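Long-range contact in putative metal-dependent isothiocyanate hydrolase SaxA (Pectobacterium carotovorum, PDB 6BRM), which probably hydrolyses isothiocyanates, using a pair of zinc ions held in a metallo-beta-lactamase-type fold: residues G118-T124 with C147-H153. Coordinates in Å, arbitrary orientation, origin at the centre of the assembly. Numbering follows the deposited sequence.
Sequences GLTIYKT and CGLVFTH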
ATOM      1  N   GLY B 118       7.872  23.496  14.659  1.00 46.39           N
ATOM      2  CA  GLY B 118       8.492  22.220  15.039  1.00 44.39           C
ATOM      3  C   GLY B 118       7.541  21.044  14.886  1.00 43.47           C
ATOM      4  O   GLY B 118       7.964  19.893  14.976  1.00 44.49           O
ATOM      5  N   LEU B 119       6.255  21.328  14.673  1.00 42.54           N
ATOM      6  CA  LEU B 119       5.250  20.290  14.450  1.00 41.07           C
ATOM      7  C   LEU B 119       5.379  19.735  13.041  1.00 40.57           C
ATOM      8  O   LEU B 119       5.433  20.496  12.073  1.00 41.84           O
ATOM      9  CB  LEU B 119       3.839  20.861  14.648  1.00 39.71           C
ATOM     10  CG  LEU B 119       2.667  19.879  14.598  1.00 39.12           C
ATOM     11  CD1 LEU B 119       2.715  18.928  15.782  1.00 38.98           C
ATOM     12  CD2 LEU B 119       1.348  20.629  14.575  1.00 40.07           C
ATOM     13  N   THR B 120       5.414  18.411  12.942  1.00 40.21           N
ATOM     14  CA  THR B 120       5.436  17.707  11.668  1.00 41.35           C
ATOM     15  C   THR B 120       4.216  16.795  11.616  1.00 42.33           C
ATOM     16  O   THR B 120       3.929  16.098  12.594  1.00 43.44           O
ATOM     17  CB  THR B 120       6.714  16.856  11.527  1.00 41.87           C
ATOM     18  OG1 THR B 120       7.861  17.659  11.828  1.00 43.08           O
ATOM     19  CG2 THR B 120       6.851  16.302  10.120  1.00 41.94           C
ATOM     20  N   ILE B 121       3.507  16.803  10.484  1.00 41.44           N
ATOM     21  CA  ILE B 121       2.352  15.931  10.260  1.00 40.85           C
ATOM     22  C   ILE B 121       2.600  15.103   9.003  1.00 41.35           C
ATOM     23  O   ILE B 121       2.673  15.653   7.906  1.00 42.27           O
ATOM     24  CB  ILE B 121       1.043  16.743  10.109  1.00 39.94           C
ATOM     25  CG1 ILE B 121       0.680  17.409  11.441  1.00 39.07           C
ATOM     26  CG2 ILE B 121      -0.109  15.850   9.645  1.00 40.21           C
ATOM     27  CD1 ILE B 121      -0.421  18.444  11.336  1.00 39.21           C
ATOM     28  N   TYR B 122       2.723  13.788   9.169  1.00 42.99           N
ATOM     29  CA  TYR B 122       2.919  12.872   8.044  1.00 45.23           C
ATOM     30  C   TYR B 122       1.596  12.207   7.664  1.00 45.94           C
ATOM     31  O   TYR B 122       0.896  11.684   8.535  1.00 46.55           O
ATOM     32  CB  TYR B 122       3.931  11.783   8.398  1.00 45.71           C
ATOM     33  CG  TYR B 122       5.307  12.269   8.798  1.00 46.46           C
ATOM     34  CD1 TYR B 122       6.296  12.489   7.837  1.00 47.26           C
ATOM     35  CD2 TYR B 122       5.636  12.471  10.140  1.00 47.18           C
ATOM     36  CE1 TYR B 122       7.569  12.919   8.199  1.00 48.41           C
ATOM     37  CE2 TYR B 122       6.905  12.895  10.514  1.00 48.55           C
ATOM     38  CZ  TYR B 122       7.867  13.121   9.540  1.00 49.10           C
ATOM     39  OH  TYR B 122       9.123  13.543   9.908  1.00 48.71           O
ATOM     40  N   LYS B 123       1.277  12.224   6.368  1.00 45.53           N
ATOM     41  CA  LYS B 123       0.099  11.552   5.816  1.00 45.68           C
ATOM     42  C   LYS B 123       0.501  10.141   5.387  1.00 47.08           C
ATOM     43  O   LYS B 123       1.495   9.974   4.678  1.00 48.37           O
ATOM     44  CB  LYS B 123      -0.442  12.339   4.614  1.00 45.55           C
ATOM     45  CG  LYS B 123      -1.737  11.797   4.020  1.00 46.16           C
ATOM     46  CD  LYS B 123      -2.295  12.681   2.907  1.00 46.32           C
ATOM     47  CE  LYS B 123      -1.458  12.656   1.633  1.00 46.80           C
ATOM     48  NZ  LYS B 123      -1.377  11.298   1.025  1.00 47.87           N
ATOM     49  N   THR B 124      -0.289   9.147   5.804  1.00 47.49           N
ATOM     50  CA  THR B 124      -0.004   7.720   5.596  1.00 46.97           C
ATOM     51  C   THR B 124      -0.980   7.087   4.602  1.00 47.57           C
ATOM     52  O   THR B 124      -2.139   7.502   4.517  1.00 48.16           O
ATOM     53  CB  THR B 124      -0.148   6.950   6.921  1.00 47.39           C
ATOM     54  OG1 THR B 124       0.454   7.696   7.984  1.00 47.46           O
ATOM     55  CG2 THR B 124       0.500   5.574   6.834  1.00 48.71           C
ATOM     56  N   CYS B 147      -6.574   8.249   4.549  1.00 51.16           N
ATOM     57  CA  CYS B 147      -5.203   8.361   5.058  1.00 50.69           C
ATOM     58  C   CYS B 147      -5.080   8.262   6.577  1.00 49.08           C
ATOM     59  O   CYS B 147      -6.001   8.618   7.319  1.00 47.24           O
ATOM     60  CB  CYS B 147      -4.563   9.673   4.592  1.00 50.83           C
ATOM     61  SG  CYS B 147      -5.284  11.171   5.305  1.00 54.59           S
ATOM     62  N   GLY B 148      -3.924   7.765   7.017  1.00 46.84           N
ATOM     63  CA  GLY B 148      -3.509   7.830   8.412  1.00 44.57           C
ATOM     64  C   GLY B 148      -2.796   9.142   8.670  1.00 43.56           C
ATOM     65  O   GLY B 148      -2.475   9.873   7.727  1.00 43.18           O
ATOM     66  N   LEU B 149      -2.557   9.443   9.945  1.00 42.55           N
ATOM     67  CA  LEU B 149      -1.907  10.694  10.354  1.00 43.09           C
ATOM     68  C   LEU B 149      -0.952  10.442  11.509  1.00 43.31           C
ATOM     69  O   LEU B 149      -1.368   9.934  12.551  1.00 43.46           O
ATOM     70  CB  LEU B 149      -2.941  11.720  10.815  1.00 43.12           C
ATOM     71  CG  LEU B 149      -4.063  12.117   9.866  1.00 43.74           C
ATOM     72  CD1 LEU B 149      -5.127  12.889  10.633  1.00 44.27           C
ATOM     73  CD2 LEU B 149      -3.519  12.942   8.712  1.00 44.51           C
ATOM     74  N   VAL B 150       0.318  10.800  11.321  1.00 43.12           N
ATOM     75  CA  VAL B 150       1.308  10.788  12.397  1.00 41.98           C
ATOM     76  C   VAL B 150       1.537  12.232  12.824  1.00 40.64           C
ATOM     77  O   VAL B 150       1.525  13.128  11.985  1.00 42.98           O
ATOM     78  CB  VAL B 150       2.636  10.138  11.947  1.00 42.46           C
ATOM     79  CG1 VAL B 150       3.672  10.169  13.067  1.00 42.07           C
ATOM     80  CG2 VAL B 150       2.395   8.704  11.480  1.00 43.10           C
ATOM     81  N   PHE B 151       1.718  12.453  14.125  1.00 39.07           N
ATOM     82  CA  PHE B 151       2.047  13.774  14.667  1.00 38.21           C
ATOM     83  C   PHE B 151       3.387  13.692  15.389  1.00 37.71           C
ATOM     84  O   PHE B 151       3.557  12.865  16.280  1.00 38.54           O
ATOM     85  CB  PHE B 151       0.964  14.246  15.635  1.00 37.82           C
ATOM     86  CG  PHE B 151      -0.325  14.627  14.967  1.00 37.22           C
ATOM     87  CD1 PHE B 151      -1.297  13.675  14.712  1.00 37.89           C
ATOM     88  CD2 PHE B 151      -0.570  15.946  14.606  1.00 37.83           C
ATOM     89  CE1 PHE B 151      -2.493  14.027  14.098  1.00 38.14           C
ATOM     90  CE2 PHE B 151      -1.758  16.308  13.990  1.00 37.98           C
ATOM     91  CZ  PHE B 151      -2.722  15.346  13.735  1.00 38.28           C
ATOM     92  N   THR B 152       4.318  14.566  15.010  1.00 38.20           N
ATOM     93  CA  THR B 152       5.701  14.540  15.494  1.00 37.72           C
ATOM     94  C   THR B 152       6.062  15.923  16.031  1.00 37.86           C
ATOM     95  O   THR B 152       5.747  16.934  15.402  1.00 39.43           O
ATOM     96  CB  THR B 152       6.650  14.069  14.354  1.00 37.92           C
ATOM     97  OG1 THR B 152       6.808  12.646  14.435  1.00 38.44           O
ATOM     98  CG2 THR B 152       8.031  14.711  14.401  1.00 38.40           C
ATOM     99  N   HIS B 153       6.708  15.946  17.199  1.00 37.26           N
ATOM    100  CA  HIS B 153       7.185  17.178  17.852  1.00 37.39           C
ATOM    101  C   HIS B 153       8.029  16.795  19.072  1.00 39.61           C
ATOM    102  O   HIS B 153       7.711  15.822  19.753  1.00 40.16           O
ATOM    103  CB  HIS B 153       6.005  18.048  18.314  1.00 36.24           C
ATOM    104  CG  HIS B 153       6.365  19.478  18.592  1.00 35.48           C
ATOM    105  ND1 HIS B 153       7.090  19.866  19.696  1.00 34.59           N
ATOM    106  CD2 HIS B 153       6.076  20.615  17.919  1.00 33.81           C
ATOM    107  CE1 HIS B 153       7.250  21.176  19.683  1.00 34.18           C
ATOM    108  NE2 HIS B 153       6.645  21.655  18.612  1.00 34.44           N
TER
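Strands 120-124 and 148-152 run antiparallel, their axes 4.6 Å apart at closest and their directions at 157°. Three hydrogen-bonded pairs join them, each with two N-H···O bonds: T120 with T152 (N to O 2.9 Å both ways), Y122 with V150 (Y122 N to V150 O 3.1 Å, V150 N to Y122 O 3.0 Å) and T124 with G148 (T124 N to G148 O 3.0 Å, G148 N to T124 O 3.1 Å). I121-F151 and K123-L149 are the non-hydrogen-bonded pairs, where CA-H···O contacts such as I121 CA to V150 O (3.4 Å) add cohesion.

Side chains alternate between two faces. On one, beta-branched T120, T152, V150 and T124 suit extended backbone, and Y122 CB packs on V150 CB at 4.1 Å. G148 leaves room here, since a CB would lie 3.1 Å from T124 CB. On the other face, I121 CD1 meets F151 CE2 at 3.7 Å, an apolar contact fit for the interior. The CB of C147 points toward 118-124 and meets the aliphatic part of K123 (K123 CG to C147 CB 3.6 Å). G118 adopts a positive phi and leaves space for the H153 ring, whose CD2 is 3.3 Å from L119 N.

Both strands belong to one of the two mixed sheets of the metallo-beta-lactamase fold. Strand 148-152 is flanked by strand 159-163, and strand 120-124 by strand 112-114. Helix 169-178 covers the Y122, V150 and T124 face, through R177, F178 and S174; on the opposite face F151 packs against F20 and L13 of the other sheet, part of the apolar layer between the sheets.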